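Local coordinates for protein putative thiosugar synthase (Amycolatopsis orientalis, PDB 4N6F) that probably makes 2-thiosugars from a covalently held sugar phosphate, with sulphur from a carrier protein, and is related to thiazole synthases, at residues I81-F86 with K110-G115; P120-T125 with F142-L147; A128-R133 with E154-A159. All coordinates share one frame; numbering follows the deposited sequence.

Contact 1: I81-F86 with K110-G115. With F6R (fructose -6-phosphate), chain F.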
ATOM      1  N   ILE A  81     -17.475  20.596   4.271  1.00 25.22           N
ATOM      2  CA  ILE A  81     -16.550  21.400   5.048  1.00 25.64           C
ATOM      3  C   ILE A  81     -16.002  22.531   4.191  1.00 25.94           C
ATOM      4  O   ILE A  81     -15.764  22.366   2.998  1.00 26.64           O
ATOM      5  CB  ILE A  81     -15.405  20.547   5.669  1.00 25.78           C
ATOM      6  CG1 ILE A  81     -14.370  20.098   4.632  1.00 26.11           C
ATOM      7  CG2 ILE A  81     -15.983  19.331   6.386  1.00 25.85           C
ATOM      8  CD1 ILE A  81     -13.073  19.656   5.275  1.00 27.48           C
ATOM      9  N   GLY A  82     -15.814  23.688   4.806  1.00 26.61           N
ATOM     10  CA  GLY A  82     -15.250  24.824   4.102  1.00 26.67           C
ATOM     11  C   GLY A  82     -13.746  24.775   4.067  1.00 27.19           C
ATOM     12  O   GLY A  82     -13.116  23.906   4.681  1.00 27.08           O
ATOM     13  N   THR A  83     -13.169  25.729   3.356  1.00 27.98           N
ATOM     14  CA  THR A  83     -11.731  25.820   3.220  1.00 30.64           C
ATOM     15  C   THR A  83     -11.257  27.280   3.184  1.00 30.86           C
ATOM     16  O   THR A  83     -12.010  28.175   2.779  1.00 29.80           O
ATOM     17  CB  THR A  83     -11.247  25.077   1.959  1.00 30.80           C
ATOM     18  OG1 THR A  83      -9.839  25.266   1.812  1.00 32.79           O
ATOM     19  CG2 THR A  83     -11.954  25.594   0.710  1.00 32.11           C
ATOM     20  N   THR A  84     -10.018  27.502   3.626  1.00 30.25           N
ATOM     21  CA  THR A  84      -9.354  28.800   3.504  1.00 31.25           C
ATOM     22  C   THR A  84      -8.133  28.723   2.577  1.00 33.21           C
ATOM     23  O   THR A  84      -7.312  29.645   2.556  1.00 32.78           O
ATOM     24  CB  THR A  84      -8.854  29.317   4.870  1.00 30.94           C
ATOM     25  OG1 THR A  84      -7.791  28.479   5.332  1.00 32.11           O
ATOM     26  CG2 THR A  84      -9.966  29.347   5.905  1.00 30.66           C
ATOM     27  N   SER A  85      -8.007  27.641   1.805  1.00 35.81           N
ATOM     28  CA  SER A  85      -6.800  27.426   0.987  1.00 38.64           C
ATOM     29  C   SER A  85      -6.612  28.442  -0.155  1.00 41.97           C
ATOM     30  O   SER A  85      -5.515  28.559  -0.697  1.00 40.67           O
ATOM     31  CB  SER A  85      -6.755  25.998   0.430  1.00 37.22           C
ATOM     32  OG  SER A  85      -7.758  25.787  -0.541  1.00 37.35           O
ATOM     33  N   PHE A  86      -7.668  29.162  -0.522  1.00 47.23           N
ATOM     34  CA  PHE A  86      -7.558  30.205  -1.546  1.00 52.86           C
ATOM     35  C   PHE A  86      -7.032  31.514  -0.981  1.00 54.72           C
ATOM     36  O   PHE A  86      -6.487  32.331  -1.719  1.00 56.50           O
ATOM     37  CB  PHE A  86      -8.897  30.413  -2.251  1.00 55.00           C
ATOM     38  CG  PHE A  86      -9.227  29.319  -3.215  1.00 58.84           C
ATOM     39  CD1 PHE A  86      -8.650  29.300  -4.478  1.00 60.94           C
ATOM     40  CD2 PHE A  86     -10.078  28.285  -2.853  1.00 60.84           C
ATOM     41  CE1 PHE A  86      -8.933  28.278  -5.373  1.00 63.01           C
ATOM     42  CE2 PHE A  86     -10.363  27.262  -3.741  1.00 60.86           C
ATOM     43  CZ  PHE A  86      -9.790  27.259  -5.003  1.00 61.64           C
ATOM     44  N   LYS A 110     -11.496  23.417   6.829  1.00 24.47           N
ATOM     45  CA  LYS A 110     -10.162  23.046   6.385  1.00 25.54           C
ATOM     46  C   LYS A 110      -9.364  24.318   6.428  1.00 25.99           C
ATOM     47  O   LYS A 110      -9.543  25.200   5.599  1.00 26.25           O
ATOM     48  CB  LYS A 110     -10.255  22.400   4.998  1.00 26.03           C
ATOM     49  CG  LYS A 110      -8.935  22.113   4.320  1.00 26.69           C
ATOM     50  CD  LYS A 110      -9.169  21.435   2.975  1.00 28.51           C
ATOM     51  CE  LYS A 110      -7.874  21.091   2.237  1.00 30.38           C
ATOM     52  NZ  LYS A 110      -7.348  22.299   1.580  1.00 32.63           N
ATOM     53  N   LEU A 111      -8.520  24.449   7.443  1.00 26.60           N
ATOM     54  CA  LEU A 111      -7.813  25.696   7.701  1.00 26.13           C
ATOM     55  C   LEU A 111      -6.419  25.630   7.125  1.00 27.54           C
ATOM     56  O   LEU A 111      -5.615  24.767   7.508  1.00 28.10           O
ATOM     57  CB  LEU A 111      -7.745  25.965   9.201  1.00 26.93           C
ATOM     58  CG  LEU A 111      -6.934  27.183   9.650  1.00 27.06           C
ATOM     59  CD1 LEU A 111      -7.533  28.475   9.115  1.00 26.32           C
ATOM     60  CD2 LEU A 111      -6.859  27.207  11.167  1.00 27.28           C
ATOM     61  N   ASP A 112      -6.142  26.546   6.201  1.00 28.94           N
ATOM     62  CA  ASP A 112      -4.854  26.650   5.539  1.00 30.60           C
ATOM     63  C   ASP A 112      -4.363  28.100   5.627  1.00 33.07           C
ATOM     64  O   ASP A 112      -5.082  29.036   5.247  1.00 34.48           O
ATOM     65  CB  ASP A 112      -4.986  26.231   4.073  1.00 31.17           C
ATOM     66  CG  ASP A 112      -5.090  24.727   3.902  1.00 31.61           C
ATOM     67  OD1 ASP A 112      -4.126  24.025   4.228  1.00 30.00           O
ATOM     68  OD2 ASP A 112      -6.132  24.235   3.417  1.00 35.13           O
ATOM     69  N   VAL A 113      -3.167  28.267   6.186  1.00 34.02           N
ATOM     70  CA  VAL A 113      -2.471  29.544   6.247  1.00 35.09           C
ATOM     71  C   VAL A 113      -1.043  29.273   5.788  1.00 36.96           C
ATOM     72  O   VAL A 113      -0.255  28.669   6.519  1.00 37.88           O
ATOM     73  CB  VAL A 113      -2.450  30.114   7.674  1.00 35.26           C
ATOM     74  CG1 VAL A 113      -1.749  31.465   7.707  1.00 35.14           C
ATOM     75  CG2 VAL A 113      -3.866  30.244   8.213  1.00 35.47           C
ATOM     76  N   ARG A 114      -0.717  29.706   4.574  1.00 39.78           N
ATOM     77  CA  ARG A 114       0.557  29.344   3.947  1.00 43.79           C
ATOM     78  C   ARG A 114       1.457  30.530   3.635  1.00 47.53           C
ATOM     79  O   ARG A 114       0.979  31.635   3.377  1.00 46.38           O
ATOM     80  CB  ARG A 114       0.293  28.569   2.664  1.00 43.03           C
ATOM     81  CG  ARG A 114      -0.666  27.425   2.882  1.00 42.87           C
ATOM     82  CD  ARG A 114      -0.756  26.511   1.684  1.00 43.59           C
ATOM     83  NE  ARG A 114      -1.600  25.366   1.999  1.00 42.21           N
ATOM     84  CZ  ARG A 114      -1.892  24.381   1.161  1.00 40.27           C
ATOM     85  NH1 ARG A 114      -1.406  24.382  -0.081  1.00 40.63           N
ATOM     86  NH2 ARG A 114      -2.676  23.387   1.570  1.00 38.92           N
ATOM     87  N   GLY A 115       2.765  30.276   3.673  1.00 54.74           N
ATOM     88  CA  GLY A 115       3.759  31.198   3.139  1.00 61.08           C
ATOM     89  C   GLY A 115       3.730  31.168   1.619  1.00 66.71           C
ATOM     90  O   GLY A 115       3.097  30.294   1.016  1.00 69.42           O
TER
HETATM   91  C1  F6R F 304      -5.944  22.184   1.102  1.00 34.09           C
HETATM   92  C2  F6R F 304      -5.880  21.534  -0.252  1.00 36.57           C
HETATM   93  C3  F6R F 304      -4.604  21.459  -1.055  1.00 35.05           C
HETATM   94  C4  F6R F 304      -3.726  20.359  -0.456  1.00 32.46           C
HETATM   95  C5  F6R F 304      -2.612  19.939  -1.418  1.00 30.85           C
HETATM   96  C6  F6R F 304      -2.107  18.546  -1.098  1.00 29.00           C
HETATM   97  O2  F6R F 304      -6.883  20.988  -0.716  1.00 41.14           O
HETATM   98  O3  F6R F 304      -3.874  22.689  -1.118  1.00 32.63           O
HETATM   99  O4  F6R F 304      -3.132  20.834   0.762  1.00 32.15           O
HETATM  100  O5  F6R F 304      -3.058  19.951  -2.772  1.00 28.86           O
HETATM  101  O6  F6R F 304      -0.973  18.284  -1.915  1.00 28.59           O
HETATM  102  P   F6R F 304      -1.031  17.392  -3.236  1.00 27.31           P
HETATM  103  O1P F6R F 304      -1.671  18.305  -4.238  1.00 25.96           O
HETATM  104  O2P F6R F 304      -1.860  16.178  -2.915  1.00 29.47           O
HETATM  105  O3P F6R F 304       0.421  17.061  -3.428  1.00 26.98           O
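The edge of the Arg114 guanidinium meets Asp112 OD1, in its plane, and F6R O4, near it. Arg114 NH2 donates to Asp112 OD1 at 3.1 Å in a salt bridge. That carboxylate oxygen is approached from above its own plane. Arg114 NH2 also donates to F6R O4 at 2.7 Å, while the bonds to O3 are weak. The Arg114 chain is extended from CG to NE, which carries the charged tip out to the ligand. Asp112 has a second cationic partner, because OD1 also pairs with Arg162. The other oxygen, Asp112 OD2, sits 3.1 Å from F6R C1 and packs against Ser85 CB.

Lys110 runs alongside Thr83, pointing the same way. Its CG is anti to the backbone N and its chain stays extended until it bends at chi4 (-79°). The bend turns Lys110 NZ to F6R C1, to which it is covalently bonded at 1.5 Å. Glu31 OE2 is hydrogen-bonded to Thr83 OG1 and Ser85 OG and, weakly, to Lys110 NZ. The carboxylates of Glu31 and Asp112 would probably favour positive charge on the lysine nitrogen.

The backbones pair in parallel. Lys110 N donates to Gly82 O at 2.7 Å, and Thr84 N donates to Lys110 O almost along the C=O axis. Past the strand ends, Thr84 takes over with its side chain. Thr84 OG1 lies between the backbone N and carbonyl carbon and receives Asp112 N at 2.7 Å, nearly straight at 167°. Thr83 OG1 accepts from Ser85 N, an ST turn that starts the departing loop. The arrangement is that of neighbouring strands in a TIM barrel, joined through helix 90-104, with a lysine-linked sugar at their C-terminal ends.

Contact 2: P120-T125 with F142-L147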
ATOM      1  N   PRO A 120       2.802  25.315   4.817  1.00 35.55           N
ATOM      2  CA  PRO A 120       2.063  25.849   5.954  1.00 36.03           C
ATOM      3  C   PRO A 120       2.944  26.734   6.834  1.00 35.21           C
ATOM      4  O   PRO A 120       4.091  26.383   7.092  1.00 34.96           O
ATOM      5  CB  PRO A 120       1.630  24.603   6.734  1.00 35.93           C
ATOM      6  CG  PRO A 120       1.704  23.483   5.773  1.00 36.68           C
ATOM      7  CD  PRO A 120       2.734  23.847   4.743  1.00 36.56           C
ATOM      8  N   ASP A 121       2.391  27.868   7.255  1.00 34.96           N
ATOM      9  CA  ASP A 121       3.006  28.772   8.227  1.00 35.40           C
ATOM     10  C   ASP A 121       2.503  28.371   9.613  1.00 32.88           C
ATOM     11  O   ASP A 121       1.395  28.745  10.015  1.00 32.07           O
ATOM     12  CB  ASP A 121       2.615  30.226   7.881  1.00 38.04           C
ATOM     13  CG  ASP A 121       3.021  31.238   8.948  1.00 40.83           C
ATOM     14  OD1 ASP A 121       3.752  30.887   9.900  1.00 43.79           O
ATOM     15  OD2 ASP A 121       2.595  32.405   8.825  1.00 45.00           O
ATOM     16  N   ASN A 122       3.315  27.601  10.334  1.00 30.73           N
ATOM     17  CA  ASN A 122       2.902  27.015  11.615  1.00 30.46           C
ATOM     18  C   ASN A 122       2.411  28.023  12.636  1.00 31.35           C
ATOM     19  O   ASN A 122       1.323  27.855  13.192  1.00 31.00           O
ATOM     20  CB  ASN A 122       4.027  26.159  12.220  1.00 29.99           C
ATOM     21  CG  ASN A 122       4.096  24.752  11.613  1.00 30.00           C
ATOM     22  OD1 ASN A 122       4.732  23.864  12.173  1.00 32.80           O
ATOM     23  ND2 ASN A 122       3.450  24.545  10.476  1.00 28.67           N
ATOM     24  N   ALA A 123       3.194  29.075  12.868  1.00 31.82           N
ATOM     25  CA  ALA A 123       2.853  30.081  13.879  1.00 32.86           C
ATOM     26  C   ALA A 123       1.587  30.843  13.506  1.00 31.61           C
ATOM     27  O   ALA A 123       0.727  31.063  14.345  1.00 32.71           O
ATOM     28  CB  ALA A 123       4.017  31.053  14.088  1.00 34.85           C
ATOM     29  N   GLY A 124       1.483  31.256  12.245  1.00 32.02           N
ATOM     30  CA  GLY A 124       0.262  31.900  11.752  1.00 31.05           C
ATOM     31  C   GLY A 124      -0.959  30.986  11.804  1.00 30.27           C
ATOM     32  O   GLY A 124      -2.066  31.437  12.091  1.00 28.06           O
ATOM     33  N   THR A 125      -0.755  29.697  11.528  1.00 29.96           N
ATOM     34  CA  THR A 125      -1.841  28.708  11.595  1.00 29.59           C
ATOM     35  C   THR A 125      -2.361  28.574  13.024  1.00 27.86           C
ATOM     36  O   THR A 125      -3.569  28.510  13.250  1.00 27.62           O
ATOM     37  CB  THR A 125      -1.359  27.332  11.082  1.00 29.16           C
ATOM     38  OG1 THR A 125      -1.018  27.451   9.704  1.00 28.52           O
ATOM     39  CG2 THR A 125      -2.434  26.249  11.249  1.00 28.84           C
ATOM     40  N   PHE A 142      -3.532  22.612   8.776  1.00 23.87           N
ATOM     41  CA  PHE A 142      -2.439  21.969   8.053  1.00 24.38           C
ATOM     42  C   PHE A 142      -1.142  22.535   8.615  1.00 25.32           C
ATOM     43  O   PHE A 142      -0.987  23.760   8.711  1.00 25.78           O
ATOM     44  CB  PHE A 142      -2.577  22.309   6.564  1.00 24.60           C
ATOM     45  CG  PHE A 142      -1.708  21.494   5.635  1.00 24.36           C
ATOM     46  CD1 PHE A 142      -1.275  20.220   5.954  1.00 25.15           C
ATOM     47  CD2 PHE A 142      -1.384  22.002   4.390  1.00 24.79           C
ATOM     48  CE1 PHE A 142      -0.495  19.490   5.067  1.00 25.95           C
ATOM     49  CE2 PHE A 142      -0.600  21.280   3.497  1.00 25.68           C
ATOM     50  CZ  PHE A 142      -0.157  20.019   3.834  1.00 25.71           C
ATOM     51  N   ILE A 143      -0.234  21.650   9.027  1.00 26.05           N
ATOM     52  CA  ILE A 143       1.061  22.053   9.572  1.00 26.28           C
ATOM     53  C   ILE A 143       2.208  21.206   9.037  1.00 27.99           C
ATOM     54  O   ILE A 143       2.015  20.061   8.594  1.00 26.76           O
ATOM     55  CB  ILE A 143       1.103  21.988  11.121  1.00 26.21           C
ATOM     56  CG1 ILE A 143       0.883  20.564  11.637  1.00 26.05           C
ATOM     57  CG2 ILE A 143       0.063  22.924  11.723  1.00 27.04           C
ATOM     58  CD1 ILE A 143       1.337  20.348  13.066  1.00 26.43           C
ATOM     59  N   LEU A 144       3.404  21.798   9.057  1.00 28.90           N
ATOM     60  CA  LEU A 144       4.647  21.057   8.991  1.00 30.97           C
ATOM     61  C   LEU A 144       4.789  20.267  10.273  1.00 31.29           C
ATOM     62  O   LEU A 144       4.453  20.777  11.352  1.00 31.00           O
ATOM     63  CB  LEU A 144       5.854  21.994   8.842  1.00 33.56           C
ATOM     64  CG  LEU A 144       5.883  22.932   7.636  1.00 35.91           C
ATOM     65  CD1 LEU A 144       7.140  23.795   7.665  1.00 37.15           C
ATOM     66  CD2 LEU A 144       5.805  22.144   6.345  1.00 36.55           C
ATOM     67  N   PRO A 145       5.290  19.022  10.172  1.00 31.29           N
ATOM     68  CA  PRO A 145       5.377  18.177  11.356  1.00 33.63           C
ATOM     69  C   PRO A 145       6.256  18.820  12.416  1.00 35.59           C
ATOM     70  O   PRO A 145       7.475  18.834  12.297  1.00 41.91           O
ATOM     71  CB  PRO A 145       5.986  16.869  10.826  1.00 34.34           C
ATOM     72  CG  PRO A 145       6.609  17.210   9.514  1.00 33.21           C
ATOM     73  CD  PRO A 145       5.802  18.350   8.965  1.00 31.92           C
ATOM     74  N   ASP A 146       5.616  19.406  13.414  1.00 36.28           N
ATOM     75  CA  ASP A 146       6.304  20.017  14.531  1.00 35.57           C
ATOM     76  C   ASP A 146       5.462  19.774  15.769  1.00 34.50           C
ATOM     77  O   ASP A 146       4.285  20.126  15.822  1.00 31.39           O
ATOM     78  CB  ASP A 146       6.504  21.516  14.325  1.00 35.56           C
ATOM     79  CG  ASP A 146       7.166  22.171  15.512  1.00 36.97           C
ATOM     80  OD1 ASP A 146       8.363  21.918  15.719  1.00 40.97           O
ATOM     81  OD2 ASP A 146       6.500  22.928  16.251  1.00 38.13           O
ATOM     82  N   LEU A 147       6.108  19.189  16.765  1.00 35.52           N
ATOM     83  CA  LEU A 147       5.465  18.692  17.963  1.00 35.51           C
ATOM     84  C   LEU A 147       4.847  19.805  18.796  1.00 33.96           C
ATOM     85  O   LEU A 147       3.691  19.700  19.221  1.00 31.74           O
ATOM     86  CB  LEU A 147       6.514  17.907  18.761  1.00 38.79           C
ATOM     87  CG  LEU A 147       6.138  17.003  19.935  1.00 40.11           C
ATOM     88  CD1 LEU A 147       6.259  17.800  21.215  1.00 43.93           C
ATOM     89  CD2 LEU A 147       4.768  16.352  19.809  1.00 40.01           C
TER
HETATM   90  O   HOH W   1      -1.824  26.097   7.529  1.00 29.31           O
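Pro120 can be followed round its ring. Pro120 CB rests 3.4 Å from Phe142 O and also touches Ile143 CA. Pro120 CG lies over one face of the Phe142 ring, 3.9 Å from the centroid and shifted toward the rim, in a CH-pi contact. Pro120 CD meets Leu144 CD2 at 3.9 Å. The proline thus sits against three successive residues as strand 138-143 runs out. Phe142 CG is anti to the backbone N (chi1 -168°), and the ring also touches F6R, so it belongs to the sugar pocket.

Helix 122-134 starts just after Pro120. Asp121 is its N-cap; OD1 accepts a weak bond from Gly124 N. Asp121 O takes both Thr125 N and Thr125 OG1. Thr125 OG1 donates to Asp121 O at 2.8 Å from above the carbonyl plane. Water 1 donates to Thr125 OG1 and to Phe142 O, each at 2.7 Å, and so bridges the helix and the strand. Thr125 CG2 approaches Ile143 CG2, the two side chains crossing at about a right angle. The Asn122 side chain crosses Ile143 in the same way and reaches on to Leu144 and Asp146. Asp146 caps the next helix and bonds Thr149.

The chemistry is mixed: apolar packing backs the pocket phenylalanine, and one water satisfies a strand-end carbonyl that the helix hydroxyl approaches without a direct bond.

Contact 3: A128-R133 with E154-A159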
ATOM      1  N   ALA A 128      -4.325  31.772  13.946  1.00 28.72           N
ATOM      2  CA  ALA A 128      -5.637  31.695  13.288  1.00 29.53           C
ATOM      3  C   ALA A 128      -6.533  30.664  13.980  1.00 29.05           C
ATOM      4  O   ALA A 128      -7.723  30.912  14.213  1.00 29.14           O
ATOM      5  CB  ALA A 128      -5.476  31.355  11.813  1.00 29.43           C
ATOM      6  N   ALA A 129      -5.952  29.523  14.343  1.00 29.25           N
ATOM      7  CA  ALA A 129      -6.727  28.455  14.985  1.00 30.35           C
ATOM      8  C   ALA A 129      -7.338  28.917  16.298  1.00 29.85           C
ATOM      9  O   ALA A 129      -8.534  28.749  16.523  1.00 29.90           O
ATOM     10  CB  ALA A 129      -5.862  27.216  15.196  1.00 30.94           C
ATOM     11  N   ARG A 130      -6.524  29.517  17.163  1.00 32.68           N
ATOM     12  CA  ARG A 130      -7.016  30.036  18.457  1.00 33.91           C
ATOM     13  C   ARG A 130      -8.135  31.059  18.292  1.00 34.51           C
ATOM     14  O   ARG A 130      -9.130  31.030  19.014  1.00 34.28           O
ATOM     15  CB  ARG A 130      -5.868  30.658  19.257  1.00 36.17           C
ATOM     16  CG  ARG A 130      -4.933  29.632  19.869  1.00 38.39           C
ATOM     17  CD  ARG A 130      -3.689  30.282  20.450  1.00 41.81           C
ATOM     18  NE  ARG A 130      -2.830  29.291  21.098  1.00 45.30           N
ATOM     19  CZ  ARG A 130      -1.525  29.435  21.335  1.00 47.53           C
ATOM     20  NH1 ARG A 130      -0.875  30.544  20.985  1.00 49.91           N
ATOM     21  NH2 ARG A 130      -0.860  28.453  21.933  1.00 47.67           N
ATOM     22  N   GLU A 131      -7.985  31.955  17.327  1.00 36.52           N
ATOM     23  CA  GLU A 131      -9.016  32.969  17.093  1.00 38.23           C
ATOM     24  C   GLU A 131     -10.317  32.329  16.605  1.00 35.45           C
ATOM     25  O   GLU A 131     -11.401  32.682  17.075  1.00 35.10           O
ATOM     26  CB  GLU A 131      -8.517  34.004  16.093  1.00 41.89           C
ATOM     27  CG  GLU A 131      -9.244  35.330  16.161  1.00 46.75           C
ATOM     28  CD  GLU A 131      -8.574  36.387  15.300  1.00 50.61           C
ATOM     29  OE1 GLU A 131      -9.272  36.968  14.442  1.00 55.10           O
ATOM     30  OE2 GLU A 131      -7.350  36.616  15.467  1.00 49.78           O
ATOM     31  N   LEU A 132     -10.218  31.378  15.674  1.00 33.92           N
ATOM     32  CA  LEU A 132     -11.422  30.686  15.186  1.00 32.27           C
ATOM     33  C   LEU A 132     -12.039  29.751  16.218  1.00 31.61           C
ATOM     34  O   LEU A 132     -13.257  29.597  16.250  1.00 31.06           O
ATOM     35  CB  LEU A 132     -11.139  29.955  13.878  1.00 32.38           C
ATOM     36  CG  LEU A 132     -10.892  30.907  12.699  1.00 32.43           C
ATOM     37  CD1 LEU A 132     -10.475  30.155  11.451  1.00 32.11           C
ATOM     38  CD2 LEU A 132     -12.115  31.766  12.405  1.00 32.76           C
ATOM     39  N   ARG A 133     -11.210  29.148  17.072  1.00 32.60           N
ATOM     40  CA  ARG A 133     -11.708  28.290  18.163  1.00 32.50           C
ATOM     41  C   ARG A 133     -12.498  29.078  19.202  1.00 35.89           C
ATOM     42  O   ARG A 133     -13.479  28.564  19.755  1.00 34.94           O
ATOM     43  CB  ARG A 133     -10.560  27.538  18.855  1.00 31.70           C
ATOM     44  CG  ARG A 133     -10.045  26.321  18.086  1.00 30.68           C
ATOM     45  CD  ARG A 133     -11.109  25.252  17.920  1.00 29.36           C
ATOM     46  NE  ARG A 133     -11.629  24.814  19.211  1.00 29.76           N
ATOM     47  CZ  ARG A 133     -12.855  24.341  19.440  1.00 30.61           C
ATOM     48  NH1 ARG A 133     -13.200  23.971  20.671  1.00 29.58           N
ATOM     49  NH2 ARG A 133     -13.747  24.240  18.461  1.00 31.67           N
ATOM     50  N   GLU A 154      -3.787  20.860  19.490  1.00 24.01           N
ATOM     51  CA  GLU A 154      -4.627  19.973  20.287  1.00 24.83           C
ATOM     52  C   GLU A 154      -5.198  20.717  21.492  1.00 25.41           C
ATOM     53  O   GLU A 154      -6.374  20.599  21.796  1.00 26.46           O
ATOM     54  CB  GLU A 154      -3.869  18.720  20.740  1.00 24.77           C
ATOM     55  CG  GLU A 154      -4.683  17.863  21.709  1.00 24.78           C
ATOM     56  CD  GLU A 154      -4.090  16.485  21.986  1.00 25.18           C
ATOM     57  OE1 GLU A 154      -2.918  16.221  21.633  1.00 24.28           O
ATOM     58  OE2 GLU A 154      -4.817  15.649  22.564  1.00 25.64           O
ATOM     59  N   GLU A 155      -4.369  21.487  22.180  1.00 27.40           N
ATOM     60  CA  GLU A 155      -4.845  22.243  23.338  1.00 29.59           C
ATOM     61  C   GLU A 155      -5.950  23.229  22.970  1.00 27.34           C
ATOM     62  O   GLU A 155      -6.932  23.366  23.704  1.00 26.65           O
ATOM     63  CB  GLU A 155      -3.688  22.984  24.014  1.00 34.62           C
ATOM     64  CG  GLU A 155      -4.074  23.641  25.332  1.00 39.14           C
ATOM     65  CD  GLU A 155      -2.904  24.323  26.015  1.00 43.48           C
ATOM     66  OE1 GLU A 155      -2.336  25.270  25.429  1.00 46.77           O
ATOM     67  OE2 GLU A 155      -2.557  23.911  27.141  1.00 50.09           O
ATOM     68  N   ALA A 156      -5.797  23.903  21.832  1.00 25.68           N
ATOM     69  CA  ALA A 156      -6.843  24.815  21.331  1.00 26.22           C
ATOM     70  C   ALA A 156      -8.154  24.108  20.979  1.00 25.51           C
ATOM     71  O   ALA A 156      -9.195  24.746  20.874  1.00 27.38           O
ATOM     72  CB  ALA A 156      -6.335  25.603  20.130  1.00 25.42           C
ATOM     73  N   GLY A 157      -8.103  22.789  20.814  1.00 24.98           N
ATOM     74  CA  GLY A 157      -9.304  21.981  20.620  1.00 24.50           C
ATOM     75  C   GLY A 157      -9.605  21.719  19.156  1.00 24.02           C
ATOM     76  O   GLY A 157     -10.753  21.519  18.790  1.00 23.34           O
ATOM     77  N   CYS A 158      -8.572  21.706  18.313  1.00 23.81           N
ATOM     78  CA  CYS A 158      -8.747  21.334  16.918  1.00 24.38           C
ATOM     79  C   CYS A 158      -9.279  19.899  16.805  1.00 23.48           C
ATOM     80  O   CYS A 158      -8.983  19.054  17.650  1.00 22.32           O
ATOM     81  CB  CYS A 158      -7.450  21.549  16.148  1.00 26.24           C
ATOM     82  SG  CYS A 158      -7.041  23.325  16.010  1.00 29.11           S
ATOM     83  N   ALA A 159     -10.101  19.644  15.783  1.00 22.66           N
ATOM     84  CA  ALA A 159     -10.754  18.347  15.617  1.00 22.62           C
ATOM     85  C   ALA A 159      -9.776  17.281  15.125  1.00 22.48           C
ATOM     86  O   ALA A 159      -9.805  16.139  15.573  1.00 23.48           O
ATOM     87  CB  ALA A 159     -11.926  18.469  14.649  1.00 23.41           C
TER
HETATM   88  O   HOH W   2     -11.448  24.644  22.923  0.50 30.36           O
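Ala156 O is the best-held polar atom, gripped by two donors: Arg133 NE and water 2. Arg133 NE meets Ala156 O on a lone pair, in the carbonyl plane, at 2.9 Å. The oxygen also lies near the guanidinium plane, at its edge. Water 2 donates to Ala156 O at 3.0 Å and accepts from Arg133 NH1 at 2.9 Å, which closes a ring. The third nitrogen, NH2, bonds Met137 O. Gly157 O lies 3.4 Å above one face of the Arg133 guanidinium, offset toward the rim, and is not hydrogen-bonded to NE.

The Arg133 chain bends at chi2 (-63°) and chi3 (-57°). The bends bring Arg133 CG to 3.3 Å from Ala156 O and curl the head over the end of helix 147-156. That helix closes in a Schellman motif, with Gly157 at positive phi. Beside this, Ala129 CB packs on Cys158 SG at 4.1 Å, and Arg130 CG touches Ala156 CB.

Helix 122-134 meets the C-terminal end of helix 147-156 and the turn after it through small side chains and the Arg133 bonds, with Arg130 at the margin. A cationic donor at a helix C-terminus faces the negative end of the helix dipole, so the pairing is probably favourable.

The three contacts lie in one run of the TIM barrel. Contact 1 comes first along the chain and closes before the others open. Contacts 2 and 3 alternate their segments, and both use helix 122-134: contact 2 its start, contact 3 a later part. Contacts 1 and 2 have centres 12 Å apart and meet in the sheet, where strands 108-111 and 138-143 are neighbours. Contact 3 is 14 Å from contact 1 and 13 Å from contact 2. Leu111 packs on Ala129 and Leu132, tying the inner strand to the outer helix. Contact 1 carries the sugar-linked lysine, contact 2 adds Phe142 to the pocket, and contact 3 belongs to the surrounding helical layer.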